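Side-chain contacts in coenzyme A transferase (Yersinia pestis, PDB 3QLI), which probably transfers coenzyme A between acyl-CoA thioesters and carboxylates such as acetate: residues K284-G289 / P323-Q328; A236-G241 / P268-L273; S126-A131 / Y319-H324; Y165-A170 / S314-Y319; H226-L231 / V333-T338. All blocks are in the same frame, centred on the assembly; numbering follows the deposited sequence.

Contact 1. Residues K284-G289 / P323-Q328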
# COMPACT_ATOMS: atom_id res chain seq x y z
N LYS A 284 6.22 18.12 16.79
CA LYS A 284 5.17 17.21 16.33
C LYS A 284 3.79 17.83 16.41
O LYS A 284 3.51 18.70 17.24
CB LYS A 284 5.18 15.89 17.13
CG LYS A 284 6.46 15.07 16.97
CD LYS A 284 6.20 13.56 17.18
CE LYS A 284 5.64 13.26 18.55
NZ LYS A 284 5.47 11.79 18.83
N THR A 285 2.91 17.37 15.52
CA THR A 285 1.51 17.74 15.56
C THR A 285 0.73 16.80 16.49
O THR A 285 -0.12 17.24 17.27
CB THR A 285 0.91 17.71 14.14
OG1 THR A 285 1.54 18.73 13.36
CG2 THR A 285 -0.61 17.91 14.16
N LEU A 286 1.01 15.51 16.41
CA LEU A 286 0.36 14.55 17.30
C LEU A 286 1.31 14.16 18.41
O LEU A 286 2.53 14.14 18.20
CB LEU A 286 -0.06 13.30 16.52
CG LEU A 286 -1.00 13.52 15.34
CD1 LEU A 286 -1.38 12.18 14.66
CD2 LEU A 286 -2.25 14.27 15.81
N ASP A 287 0.77 13.81 19.57
CA ASP A 287 1.59 13.33 20.67
C ASP A 287 2.72 14.31 20.99
O ASP A 287 3.86 13.92 21.26
CB ASP A 287 2.17 11.96 20.34
CG ASP A 287 1.10 10.99 19.88
OD1 ASP A 287 0.30 10.54 20.72
OD2 ASP A 287 1.06 10.69 18.67
N ARG A 288 2.41 15.60 20.93
CA ARG A 288 3.47 16.57 21.15
C ARG A 288 4.09 16.36 22.52
O ARG A 288 3.40 16.13 23.52
CB ARG A 288 2.94 18.00 20.99
CG ARG A 288 4.03 19.07 21.12
CD ARG A 288 3.50 20.46 20.79
NE ARG A 288 4.42 21.51 21.23
CZ ARG A 288 4.55 22.70 20.64
NH1 ARG A 288 3.81 22.99 19.58
NH2 ARG A 288 5.42 23.58 21.11
N GLY A 289 5.41 16.40 22.57
CA GLY A 289 6.12 16.25 23.83
C GLY A 289 6.47 14.81 24.20
O GLY A 289 7.16 14.58 25.18
N PRO A 323 -0.57 5.09 7.93
CA PRO A 323 0.11 6.16 7.18
C PRO A 323 -0.57 7.52 7.35
O PRO A 323 0.12 8.54 7.31
CB PRO A 323 0.00 5.70 5.72
CG PRO A 323 -0.15 4.20 5.81
CD PRO A 323 -0.93 3.94 7.07
N HIS A 324 -1.89 7.54 7.54
CA HIS A 324 -2.59 8.81 7.73
C HIS A 324 -2.15 9.49 9.01
O HIS A 324 -2.00 10.72 9.05
CB HIS A 324 -4.11 8.62 7.76
CG HIS A 324 -4.84 9.87 8.15
ND1 HIS A 324 -5.01 10.93 7.29
CD2 HIS A 324 -5.42 10.24 9.32
CE1 HIS A 324 -5.68 11.89 7.90
NE2 HIS A 324 -5.94 11.49 9.13
N ILE A 325 -1.92 8.70 10.05
CA ILE A 325 -1.42 9.22 11.32
C ILE A 325 0.04 9.68 11.19
O ILE A 325 0.41 10.78 11.62
CB ILE A 325 -1.52 8.14 12.41
CG1 ILE A 325 -2.99 7.83 12.72
CG2 ILE A 325 -0.79 8.58 13.67
CD1 ILE A 325 -3.78 9.01 13.24
N ILE A 326 0.88 8.83 10.61
CA ILE A 326 2.30 9.18 10.43
C ILE A 326 2.44 10.54 9.73
O ILE A 326 3.26 11.38 10.12
CB ILE A 326 3.03 8.10 9.60
CG1 ILE A 326 3.09 6.78 10.39
CG2 ILE A 326 4.45 8.56 9.23
CD1 ILE A 326 3.23 5.55 9.52
N ALA A 327 1.61 10.74 8.71
CA ALA A 327 1.71 11.91 7.83
C ALA A 327 1.28 13.21 8.50
O ALA A 327 1.55 14.29 7.97
CB ALA A 327 0.89 11.69 6.55
N GLN A 328 0.61 13.13 9.64
CA GLN A 328 0.14 14.34 10.32
C GLN A 328 1.27 15.11 11.00
O GLN A 328 1.15 16.30 11.27
CB GLN A 328 -0.97 14.04 11.32
CG GLN A 328 -2.16 13.27 10.70
CD GLN A 328 -2.72 13.94 9.48
OE1 GLN A 328 -3.09 15.11 9.52
NE2 GLN A 328 -2.78 13.20 8.35

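Contact 2. Residues A236-G241 / P268-L273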
# COMPACT_ATOMS: atom_id res chain seq x y z
N ALA A 236 12.97 17.26 12.50
CA ALA A 236 12.54 16.00 11.87
C ALA A 236 11.85 15.07 12.87
O ALA A 236 12.21 15.01 14.04
CB ALA A 236 13.73 15.30 11.22
N CYS A 237 10.86 14.32 12.40
CA CYS A 237 10.16 13.37 13.24
C CYS A 237 10.54 11.96 12.77
O CYS A 237 10.10 11.51 11.71
CB CYS A 237 8.65 13.59 13.12
SG CYS A 237 7.65 12.56 14.22
N LEU A 238 11.35 11.28 13.58
CA LEU A 238 12.06 10.08 13.15
C LEU A 238 11.31 8.77 13.33
O LEU A 238 10.65 8.54 14.35
CB LEU A 238 13.36 9.96 13.94
CG LEU A 238 14.37 11.10 13.85
CD1 LEU A 238 15.53 10.81 14.78
CD2 LEU A 238 14.83 11.26 12.41
N GLN A 239 11.42 7.90 12.33
CA GLN A 239 11.18 6.47 12.51
C GLN A 239 12.44 5.75 12.03
O GLN A 239 12.99 6.12 10.99
CB GLN A 239 9.98 5.98 11.71
CG GLN A 239 9.86 4.44 11.70
CD GLN A 239 10.48 3.81 10.46
OE1 GLN A 239 10.59 4.45 9.41
NE2 GLN A 239 10.88 2.54 10.57
N MET A 240 12.91 4.76 12.79
CA MET A 240 13.95 3.90 12.25
C MET A 240 13.94 2.49 12.83
O MET A 240 13.30 2.25 13.85
CB MET A 240 15.34 4.52 12.39
CG MET A 240 15.78 4.80 13.80
SD MET A 240 17.39 5.67 13.73
CE MET A 240 16.90 7.28 13.14
N GLY A 241 14.64 1.58 12.17
CA GLY A 241 14.74 0.20 12.61
C GLY A 241 15.85 -0.01 13.63
O GLY A 241 16.32 0.93 14.27
N PRO A 268 17.91 1.35 20.72
CA PRO A 268 18.87 2.05 21.58
C PRO A 268 19.37 3.39 21.00
O PRO A 268 19.61 4.32 21.77
CB PRO A 268 20.02 1.05 21.69
CG PRO A 268 19.31 -0.31 21.62
CD PRO A 268 18.24 -0.09 20.56
N GLY A 269 19.52 3.48 19.69
CA GLY A 269 19.95 4.73 19.08
C GLY A 269 18.98 5.87 19.32
O GLY A 269 19.38 6.98 19.67
N LEU A 270 17.68 5.61 19.12
CA LEU A 270 16.67 6.63 19.34
C LEU A 270 16.62 7.03 20.80
O LEU A 270 16.44 8.20 21.13
CB LEU A 270 15.29 6.14 18.87
CG LEU A 270 15.06 6.14 17.36
CD1 LEU A 270 13.67 5.60 17.01
CD2 LEU A 270 15.28 7.55 16.76
N VAL A 271 16.78 6.05 21.68
CA VAL A 271 16.69 6.34 23.10
C VAL A 271 17.89 7.19 23.52
O VAL A 271 17.78 8.04 24.41
CB VAL A 271 16.62 5.04 23.92
CG1 VAL A 271 16.88 5.33 25.40
CG2 VAL A 271 15.26 4.38 23.72
N ASP A 272 19.02 6.98 22.85
CA ASP A 272 20.20 7.82 23.13
C ASP A 272 19.91 9.30 22.83
O ASP A 272 20.29 10.19 23.60
CB ASP A 272 21.41 7.32 22.33
CG ASP A 272 22.68 8.09 22.66
OD1 ASP A 272 23.22 7.91 23.77
OD2 ASP A 272 23.14 8.86 21.79
N LEU A 273 19.21 9.55 21.72
CA LEU A 273 18.86 10.92 21.36
C LEU A 273 17.88 11.53 22.36
O LEU A 273 17.94 12.73 22.64
CB LEU A 273 18.31 10.98 19.93
CG LEU A 273 19.26 10.51 18.83
CD1 LEU A 273 18.57 10.58 17.47
CD2 LEU A 273 20.54 11.35 18.83

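Contact 3. Residues S126-A131 / Y319-H324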
# COMPACT_ATOMS: atom_id res chain seq x y z
N SER A 126 -0.35 -11.04 6.19
CA SER A 126 -1.09 -9.93 6.78
C SER A 126 -0.29 -8.66 6.68
O SER A 126 0.89 -8.69 6.32
CB SER A 126 -1.38 -10.21 8.26
OG SER A 126 -0.21 -9.99 9.05
N ASN A 127 -0.94 -7.54 7.00
CA ASN A 127 -0.24 -6.31 7.34
C ASN A 127 -0.09 -6.18 8.86
O ASN A 127 -1.08 -6.29 9.61
CB ASN A 127 -0.98 -5.09 6.81
CG ASN A 127 -1.02 -5.06 5.32
OD1 ASN A 127 -0.01 -4.80 4.68
ND2 ASN A 127 -2.18 -5.32 4.75
N PHE A 128 1.12 -5.92 9.32
CA PHE A 128 1.35 -5.75 10.75
C PHE A 128 0.40 -4.67 11.30
O PHE A 128 -0.12 -4.80 12.40
CB PHE A 128 2.83 -5.42 11.01
CG PHE A 128 3.19 -5.22 12.47
CD1 PHE A 128 2.80 -6.12 13.44
CD2 PHE A 128 3.99 -4.13 12.84
CE1 PHE A 128 3.14 -5.94 14.78
CE2 PHE A 128 4.36 -3.93 14.17
CZ PHE A 128 3.94 -4.84 15.15
N HIS A 129 0.15 -3.62 10.52
CA HIS A 129 -0.70 -2.52 10.99
C HIS A 129 -2.15 -2.94 11.24
O HIS A 129 -2.88 -2.24 11.95
CB HIS A 129 -0.64 -1.28 10.07
CG HIS A 129 -1.36 -1.44 8.76
ND1 HIS A 129 -0.69 -1.61 7.57
CD2 HIS A 129 -2.67 -1.42 8.45
CE1 HIS A 129 -1.57 -1.72 6.58
NE2 HIS A 129 -2.78 -1.60 7.09
N GLN A 130 -2.54 -4.08 10.67
CA GLN A 130 -3.91 -4.60 10.85
C GLN A 130 -3.97 -5.76 11.84
O GLN A 130 -5.02 -6.37 12.03
CB GLN A 130 -4.49 -5.05 9.50
CG GLN A 130 -4.64 -3.91 8.52
CD GLN A 130 -4.87 -4.36 7.09
OE1 GLN A 130 -4.70 -5.54 6.74
NE2 GLN A 130 -5.26 -3.42 6.24
N ALA A 131 -2.85 -6.05 12.49
CA ALA A 131 -2.77 -7.20 13.41
C ALA A 131 -3.80 -7.19 14.54
O ALA A 131 -4.34 -8.24 14.86
CB ALA A 131 -1.35 -7.36 13.98
N TYR A 319 -2.49 2.47 15.24
CA TYR A 319 -2.29 3.93 15.27
C TYR A 319 -0.92 4.28 14.70
O TYR A 319 -0.78 5.06 13.76
CB TYR A 319 -2.40 4.46 16.70
CG TYR A 319 -2.05 5.93 16.90
CD1 TYR A 319 -3.03 6.92 16.76
CD2 TYR A 319 -0.76 6.34 17.24
CE1 TYR A 319 -2.73 8.25 16.95
CE2 TYR A 319 -0.46 7.68 17.43
CZ TYR A 319 -1.45 8.63 17.28
OH TYR A 319 -1.16 9.97 17.47
N VAL A 320 0.11 3.68 15.30
CA VAL A 320 1.47 4.07 14.99
C VAL A 320 1.80 3.87 13.52
O VAL A 320 2.46 4.73 12.90
CB VAL A 320 2.48 3.28 15.84
CG1 VAL A 320 3.90 3.53 15.35
CG2 VAL A 320 2.32 3.64 17.33
N ASN A 321 1.36 2.74 12.96
CA ASN A 321 1.69 2.40 11.58
C ASN A 321 0.59 2.79 10.58
O ASN A 321 0.63 2.34 9.44
CB ASN A 321 1.99 0.89 11.44
CG ASN A 321 3.39 0.53 11.91
OD1 ASN A 321 3.78 0.90 13.01
ND2 ASN A 321 4.16 -0.16 11.06
N ASP A 322 -0.37 3.61 10.99
CA ASP A 322 -1.36 4.13 10.05
C ASP A 322 -0.70 5.26 9.25
O ASP A 322 -0.31 6.28 9.82
CB ASP A 322 -2.58 4.67 10.81
CG ASP A 322 -3.68 5.18 9.88
OD1 ASP A 322 -3.40 5.45 8.68
OD2 ASP A 322 -4.82 5.32 10.36
N PRO A 323 -0.57 5.09 7.93
CA PRO A 323 0.11 6.16 7.18
C PRO A 323 -0.57 7.52 7.35
O PRO A 323 0.12 8.54 7.31
CB PRO A 323 0.00 5.70 5.72
CG PRO A 323 -0.15 4.20 5.81
CD PRO A 323 -0.93 3.94 7.07
N HIS A 324 -1.89 7.54 7.54
CA HIS A 324 -2.59 8.81 7.73
C HIS A 324 -2.15 9.49 9.01
O HIS A 324 -2.00 10.72 9.05
CB HIS A 324 -4.11 8.62 7.76
CG HIS A 324 -4.84 9.87 8.15
ND1 HIS A 324 -5.01 10.93 7.29
CD2 HIS A 324 -5.42 10.24 9.32
CE1 HIS A 324 -5.68 11.89 7.90
NE2 HIS A 324 -5.94 11.49 9.13

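Contact 4. Residues Y165-A170 / S314-Y319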
# COMPACT_ATOMS: atom_id res chain seq x y z
N TYR A 165 -0.05 -5.13 18.80
CA TYR A 165 -1.37 -5.74 18.78
C TYR A 165 -1.67 -6.32 20.16
O TYR A 165 -2.79 -6.74 20.44
CB TYR A 165 -1.41 -6.87 17.75
CG TYR A 165 -0.37 -7.94 17.98
CD1 TYR A 165 -0.59 -8.96 18.90
CD2 TYR A 165 0.83 -7.94 17.29
CE1 TYR A 165 0.36 -9.95 19.12
CE2 TYR A 165 1.79 -8.91 17.50
CZ TYR A 165 1.55 -9.92 18.41
OH TYR A 165 2.50 -10.89 18.62
N SER A 166 -0.66 -6.33 21.03
CA SER A 166 -0.79 -6.90 22.36
C SER A 166 -1.82 -6.19 23.23
O SER A 166 -2.58 -6.83 23.96
CB SER A 166 0.57 -6.91 23.07
OG SER A 166 1.46 -7.82 22.46
N SER A 167 -1.86 -4.86 23.17
CA SER A 167 -2.82 -4.11 23.98
C SER A 167 -4.28 -4.40 23.61
O SER A 167 -5.18 -4.31 24.46
CB SER A 167 -2.53 -2.60 23.92
OG SER A 167 -2.65 -2.11 22.60
N ARG A 168 -4.52 -4.73 22.35
CA ARG A 168 -5.86 -5.16 21.93
C ARG A 168 -6.16 -6.62 22.32
O ARG A 168 -7.22 -6.94 22.86
CB ARG A 168 -6.02 -5.01 20.41
CG ARG A 168 -7.27 -5.69 19.82
CD ARG A 168 -8.54 -5.00 20.27
NE ARG A 168 -9.75 -5.64 19.73
CZ ARG A 168 -10.25 -5.39 18.52
NH1 ARG A 168 -9.65 -4.54 17.70
NH2 ARG A 168 -11.35 -6.03 18.12
N ILE A 169 -5.22 -7.51 22.03
CA ILE A 169 -5.50 -8.94 22.18
C ILE A 169 -5.53 -9.33 23.66
O ILE A 169 -6.22 -10.28 24.02
CB ILE A 169 -4.50 -9.82 21.42
CG1 ILE A 169 -4.49 -9.43 19.93
CG2 ILE A 169 -4.86 -11.31 21.59
CD1 ILE A 169 -5.90 -9.37 19.32
N ALA A 170 -4.81 -8.59 24.50
CA ALA A 170 -4.87 -8.82 25.96
C ALA A 170 -6.30 -8.66 26.45
O ALA A 170 -6.73 -9.33 27.40
CB ALA A 170 -3.93 -7.86 26.70
N SER A 314 3.99 4.51 24.55
CA SER A 314 3.68 3.49 23.56
C SER A 314 2.24 3.62 23.08
O SER A 314 1.33 4.01 23.83
CB SER A 314 3.94 2.08 24.10
OG SER A 314 2.99 1.76 25.10
N ARG A 315 2.02 3.29 21.81
CA ARG A 315 0.67 3.26 21.26
C ARG A 315 0.49 2.03 20.37
O ARG A 315 1.47 1.46 19.88
CB ARG A 315 0.36 4.57 20.53
CG ARG A 315 0.48 5.79 21.46
CD ARG A 315 -0.19 7.04 20.92
NE ARG A 315 -1.63 6.87 20.76
CZ ARG A 315 -2.49 7.86 20.54
NH1 ARG A 315 -2.06 9.11 20.46
NH2 ARG A 315 -3.80 7.59 20.40
N PRO A 316 -0.76 1.60 20.17
CA PRO A 316 -1.01 0.37 19.40
C PRO A 316 -0.62 0.50 17.94
O PRO A 316 -0.60 1.61 17.41
CB PRO A 316 -2.53 0.16 19.53
CG PRO A 316 -3.07 1.47 20.02
CD PRO A 316 -1.98 2.09 20.83
N VAL A 317 -0.36 -0.63 17.29
CA VAL A 317 0.22 -0.60 15.95
C VAL A 317 -0.75 -0.04 14.90
O VAL A 317 -0.32 0.55 13.92
CB VAL A 317 0.77 -1.98 15.53
CG1 VAL A 317 -0.38 -3.02 15.47
CG2 VAL A 317 1.53 -1.88 14.21
N ASP A 318 -2.05 -0.18 15.14
CA ASP A 318 -3.01 0.34 14.17
C ASP A 318 -3.09 1.87 14.21
O ASP A 318 -3.66 2.49 13.32
CB ASP A 318 -4.40 -0.30 14.33
CG ASP A 318 -4.96 -0.18 15.75
OD1 ASP A 318 -4.22 -0.39 16.74
OD2 ASP A 318 -6.16 0.12 15.87
N TYR A 319 -2.49 2.47 15.24
CA TYR A 319 -2.29 3.93 15.27
C TYR A 319 -0.92 4.28 14.70
O TYR A 319 -0.78 5.06 13.76
CB TYR A 319 -2.40 4.46 16.70
CG TYR A 319 -2.05 5.93 16.90
CD1 TYR A 319 -3.03 6.92 16.76
CD2 TYR A 319 -0.76 6.34 17.24
CE1 TYR A 319 -2.73 8.25 16.95
CE2 TYR A 319 -0.46 7.68 17.43
CZ TYR A 319 -1.45 8.63 17.28
OH TYR A 319 -1.16 9.97 17.47

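Contact 5. Residues H226-L231 / V333-T338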
# COMPACT_ATOMS: atom_id res chain seq x y z
N HIS A 226 26.18 9.31 7.05
CA HIS A 226 26.29 10.74 6.76
C HIS A 226 25.37 11.22 5.64
O HIS A 226 24.83 12.32 5.72
CB HIS A 226 27.75 11.14 6.50
CG HIS A 226 28.56 11.20 7.76
ND1 HIS A 226 29.27 10.12 8.23
CD2 HIS A 226 28.70 12.18 8.68
CE1 HIS A 226 29.86 10.44 9.37
NE2 HIS A 226 29.53 11.69 9.67
N ILE A 227 25.16 10.39 4.62
CA ILE A 227 24.24 10.78 3.56
C ILE A 227 22.82 10.87 4.14
O ILE A 227 22.07 11.80 3.88
CB ILE A 227 24.27 9.78 2.41
CG1 ILE A 227 25.67 9.75 1.77
CG2 ILE A 227 23.20 10.10 1.37
CD1 ILE A 227 25.93 8.45 1.02
N ILE A 228 22.47 9.88 4.93
CA ILE A 228 21.15 9.87 5.58
C ILE A 228 21.00 11.08 6.49
O ILE A 228 20.01 11.81 6.42
CB ILE A 228 20.93 8.58 6.39
CG1 ILE A 228 20.84 7.39 5.43
CG2 ILE A 228 19.67 8.70 7.27
CD1 ILE A 228 20.67 6.06 6.12
N ALA A 229 22.00 11.31 7.33
CA ALA A 229 21.92 12.44 8.27
C ALA A 229 21.75 13.77 7.54
O ALA A 229 21.09 14.67 8.04
CB ALA A 229 23.14 12.47 9.20
N ASP A 230 22.36 13.90 6.37
CA ASP A 230 22.22 15.13 5.59
C ASP A 230 20.77 15.36 5.16
O ASP A 230 20.37 16.49 4.88
CB ASP A 230 23.12 15.12 4.36
CG ASP A 230 24.58 15.37 4.69
OD1 ASP A 230 24.89 15.74 5.84
OD2 ASP A 230 25.42 15.21 3.77
N LEU A 231 19.98 14.29 5.10
CA LEU A 231 18.59 14.36 4.68
C LEU A 231 17.63 14.56 5.85
O LEU A 231 16.41 14.62 5.66
CB LEU A 231 18.19 13.09 3.91
CG LEU A 231 18.91 12.84 2.58
CD1 LEU A 231 18.68 11.42 2.08
CD2 LEU A 231 18.46 13.86 1.54
N VAL A 333 10.96 11.73 8.90
CA VAL A 333 12.01 11.03 8.17
C VAL A 333 11.95 9.57 8.57
O VAL A 333 12.14 9.24 9.74
CB VAL A 333 13.41 11.58 8.45
CG1 VAL A 333 14.44 10.76 7.69
CG2 VAL A 333 13.49 13.07 8.03
N SER A 334 11.65 8.72 7.60
CA SER A 334 11.61 7.28 7.79
C SER A 334 12.90 6.68 7.25
O SER A 334 13.24 6.89 6.09
CB SER A 334 10.43 6.67 7.04
OG SER A 334 10.58 5.27 6.91
N ILE A 335 13.61 5.95 8.10
CA ILE A 335 14.87 5.32 7.70
C ILE A 335 14.77 3.82 7.87
O ILE A 335 14.73 3.31 8.99
CB ILE A 335 16.05 5.87 8.53
CG1 ILE A 335 16.18 7.38 8.34
CG2 ILE A 335 17.35 5.14 8.17
CD1 ILE A 335 16.90 8.11 9.49
N ASN A 336 14.69 3.12 6.74
CA ASN A 336 14.57 1.67 6.72
C ASN A 336 15.70 1.04 5.92
O ASN A 336 16.27 1.68 5.05
CB ASN A 336 13.24 1.27 6.09
CG ASN A 336 12.07 1.57 6.98
OD1 ASN A 336 12.04 1.15 8.13
ND2 ASN A 336 11.10 2.31 6.46
N ALA A 337 16.01 -0.21 6.21
CA ALA A 337 17.08 -0.90 5.50
C ALA A 337 16.46 -1.89 4.52
O ALA A 337 15.30 -2.25 4.65
CB ALA A 337 17.97 -1.63 6.50
N THR A 338 17.23 -2.33 3.53
CA THR A 338 16.74 -3.38 2.65
C THR A 338 17.89 -4.33 2.29
O THR A 338 19.04 -4.07 2.64
CB THR A 338 16.12 -2.78 1.38
OG1 THR A 338 15.51 -3.82 0.62
CG2 THR A 338 17.20 -2.09 0.53

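Contact 1. Residues K284-G289 / P323-Q328
L286 pushes one methyl, CD1, into the angle between I325 and Q328. L286 CD1 is 3.8 Å from I325 CG2, and the two side chains meet at about a right angle. L286 CD1 is also 3.8 Å from Q328 CB, with Q328 running at a slant to the leucine. L286 CG lies anti to its own carbonyl carbon (chi1 -58°), which sends the branched end out of the loop to I325 and Q328. T285 approaches differently. T285 CB rests 3.2 Å from the main-chain O of Q328, with CG2 also close to that oxygen.

The amide of Q328 leaves the contact. The chain bends at chi2 (-53°) and brings Q328 NE2 back to H324 O, a hydrogen bond of 2.7 Å and 157°. This fixes the rotation of the amide. Q328 NE2 also lies 3.2 Å above the plane of the H324 ring, toward its rim. The H324 ring stacks on H324 of the second subunit.

N329 OD1 accepts from both T285 N and L286 N, which ties the loop down beside these side chains. The contact lays an irregular surface loop against the short helix 323-326, at the border of the dimer interface of this CoA transferase.

Contact 2. Residues A236-G241 / P268-L273
L238 and M240 project from one face of strand 237-240 and meet L270 and L273 of helix 268-276. The interactions across the contact are apolar. L270 CD2 sits between the two strand residues. L270 CD2 is 3.8 Å from L238 CD1 and 4.0 Å from M240 CE. L238 CD1 also reaches L273 CD1 at 4.1 Å, and these two leucines cross nearly at right angles.

M240 adds to the same apolar packing. M240 CG lies between its backbone N and carbonyl carbon (chi1 61°), 3.9 Å from L270 CG. The chain then turns at chi3 (72°), so that SD and CE curl over L270 CD2. P246 and C250 of helix 244-252 also touch M240.

Hydrogen bonds belong to the surroundings. M240 N bonds to T263 OG1, and L270 N to N267 OD1. On the other face of the strand, Q239 bonds through OE1 to S334 and through NE2 to N336.

The strand and helix axes pass 9.9 Å apart, at 156° between their directions. This nearly antiparallel packing of a helix on a largely parallel sheet is typical of a three-layer alpha/beta fold, consistent with the Rossmann-like clan of the family.

Contact 3. Residues S126-A131 / Y319-H324
H129 and N321 meet through their first side-chain carbons. H129 CB lies 3.7 Å from N321 CB and 3.9 Å from N321 O. The closest touch is between the CB atoms; N321 O also lies obliquely by the imidazole. H129 CG stands between its backbone N and carbonyl carbon (chi1 73°), and the ring swings past the asparagine. F128 comes up beside the amide, with F128 CD2 4.4 Å from N321 ND2.

The next shell fixes the amide. N321 ND2 hydrogen-bonds to E264 OE1 and to D365 OD2. D365 also reaches the other segment, since its OD1 makes a weak hydrogen bond with H129 ND1. D365 thus joins both sides, firmly at N321 and weakly at H129. F128 also touches E264, and its ring meets that of F75.

Further out, N127 CB lies 3.4 Å above one face of the H129 ring, toward the rim. N127 ND2 makes a weak bond of 3.2 Å to Q130 OE1. The same two groups bond to D408 and K422 of the second subunit. On the opposite segment D322 is the N-cap of helix 323-326. D322 OD1 accepts from H324 N at 2.8 Å, met from above the carboxylate plane. H262 NE2 bonds to V320 O.

E264 is the residue to which CoA becomes covalently attached. N321 therefore borders the carboxylate that carries CoA, and D365 takes up the same amide nitrogen. An amide nitrogen that donates to both E264 and D365 probably helps to set the position of E264.

Contact 4. Residues Y165-A170 / S314-Y319
V317 and Y165 bring together the beginnings of two helices, 166-172 and 317-320. The contact joins the N-terminal and C-terminal halves of this two-domain CoA transferase. Y165 buries the most surface, yet it does so mainly with its backbone end. Y165 N lies 4.0 Å from V317 CG1. The phenol heads elsewhere: it packs on F144 and L135, and its OH hydrogen-bonds to M44 O.

V317 points toward the other segment. CG1 occupies the place between backbone N and carbonyl carbon (chi1 63°), which turns that methyl to Y165 N. The other branch, CG2, packs on F128. A backbone hydrogen bond between V317 and D164, just before Y165, joins the two parts of the chain beside this touch.

S167 forms the second point of contact. S167 OG is 3.8 Å from P316 CB, a van der Waals approach of the hydroxyl to the proline ring. The polar need of that oxygen is met by N163 OD1, and N163 also packs on P316. P316 is at the N-cap position of helix 317-320, and P316 O accepts from Y319 N at 3.0 Å.

Charges lie at the margin. R168 NH1 and D318 OD2 stay 6.1 Å apart, and R168 instead forms a salt bridge with E137. R315 turns away from the contact to salt bridges with D287 and E190. Its guanidinium lies flat on Y319 in a cation-pi pair, with R315 CZ 3.5 Å above the Y319 ring, over its centre.

Contact 5. Residues H226-L231 / V333-T338
The one flat group at the contact is the L231 peptide, and L231 O lies 4.1 Å from V333 CG2. No side-chain ring, amide or carboxylate takes part across the segments. The rest is aliphatic packing of helix 220-230 on strand 332-337, a helix-on-sheet layer of an alpha/beta fold.

I228 and I335 carry it. Both point at the opposite segment, and their side chains cross obliquely. I228 CG2 is 3.6 Å from I335 CD1, and it also reaches I335 CG1 at 3.9 Å. The other branches pair in the reverse sense, with I228 CD1 4.0 Å from I335 CG2. Each isoleucine therefore uses both of its branches. In I228, CG2 is anti to the backbone N, while CG1 lies beside that N (chi1 -67°). This spreads the two branches over I335.

V249 of helix 244-252 touches both isoleucines and closes one side of the group. Strand 377-381 flanks the contact: A381 touches I228, and I379 touches L231 and V333. S334, between V333 and I335 in the strand, packs instead on F366 of helix 363-372.

At the end of the helix L231 N bonds to I228 O at 2.8 Å. The L231 carbonyl beside V333 is not left without a polar partner, because R377 NH1 donates a hydrogen bond to L231 O.

Contacts 2 and 5 belong to one sheet. Strands 237-240 and 332-337 are neighbours in it, and C237 O bonds to V333 N at 3.0 Å. Their centres are about 11 Å apart. Contacts 3 and 4 lie about 10 Å apart between centres and share Y319; H129 O meets D318 CB at 3.4 Å. Contact 1 joins both through D287, as D287 OD2 bonds to Y319 OH at 2.6 Å. Contacts 1 and 3 both touch the second subunit. The covalent CoA site, E264, lies at different distances from four of the contacts: its side chain is about 3 Å from the side chain of N321, and about 5, 9 and 11 Å from those of V317, L270 and I325.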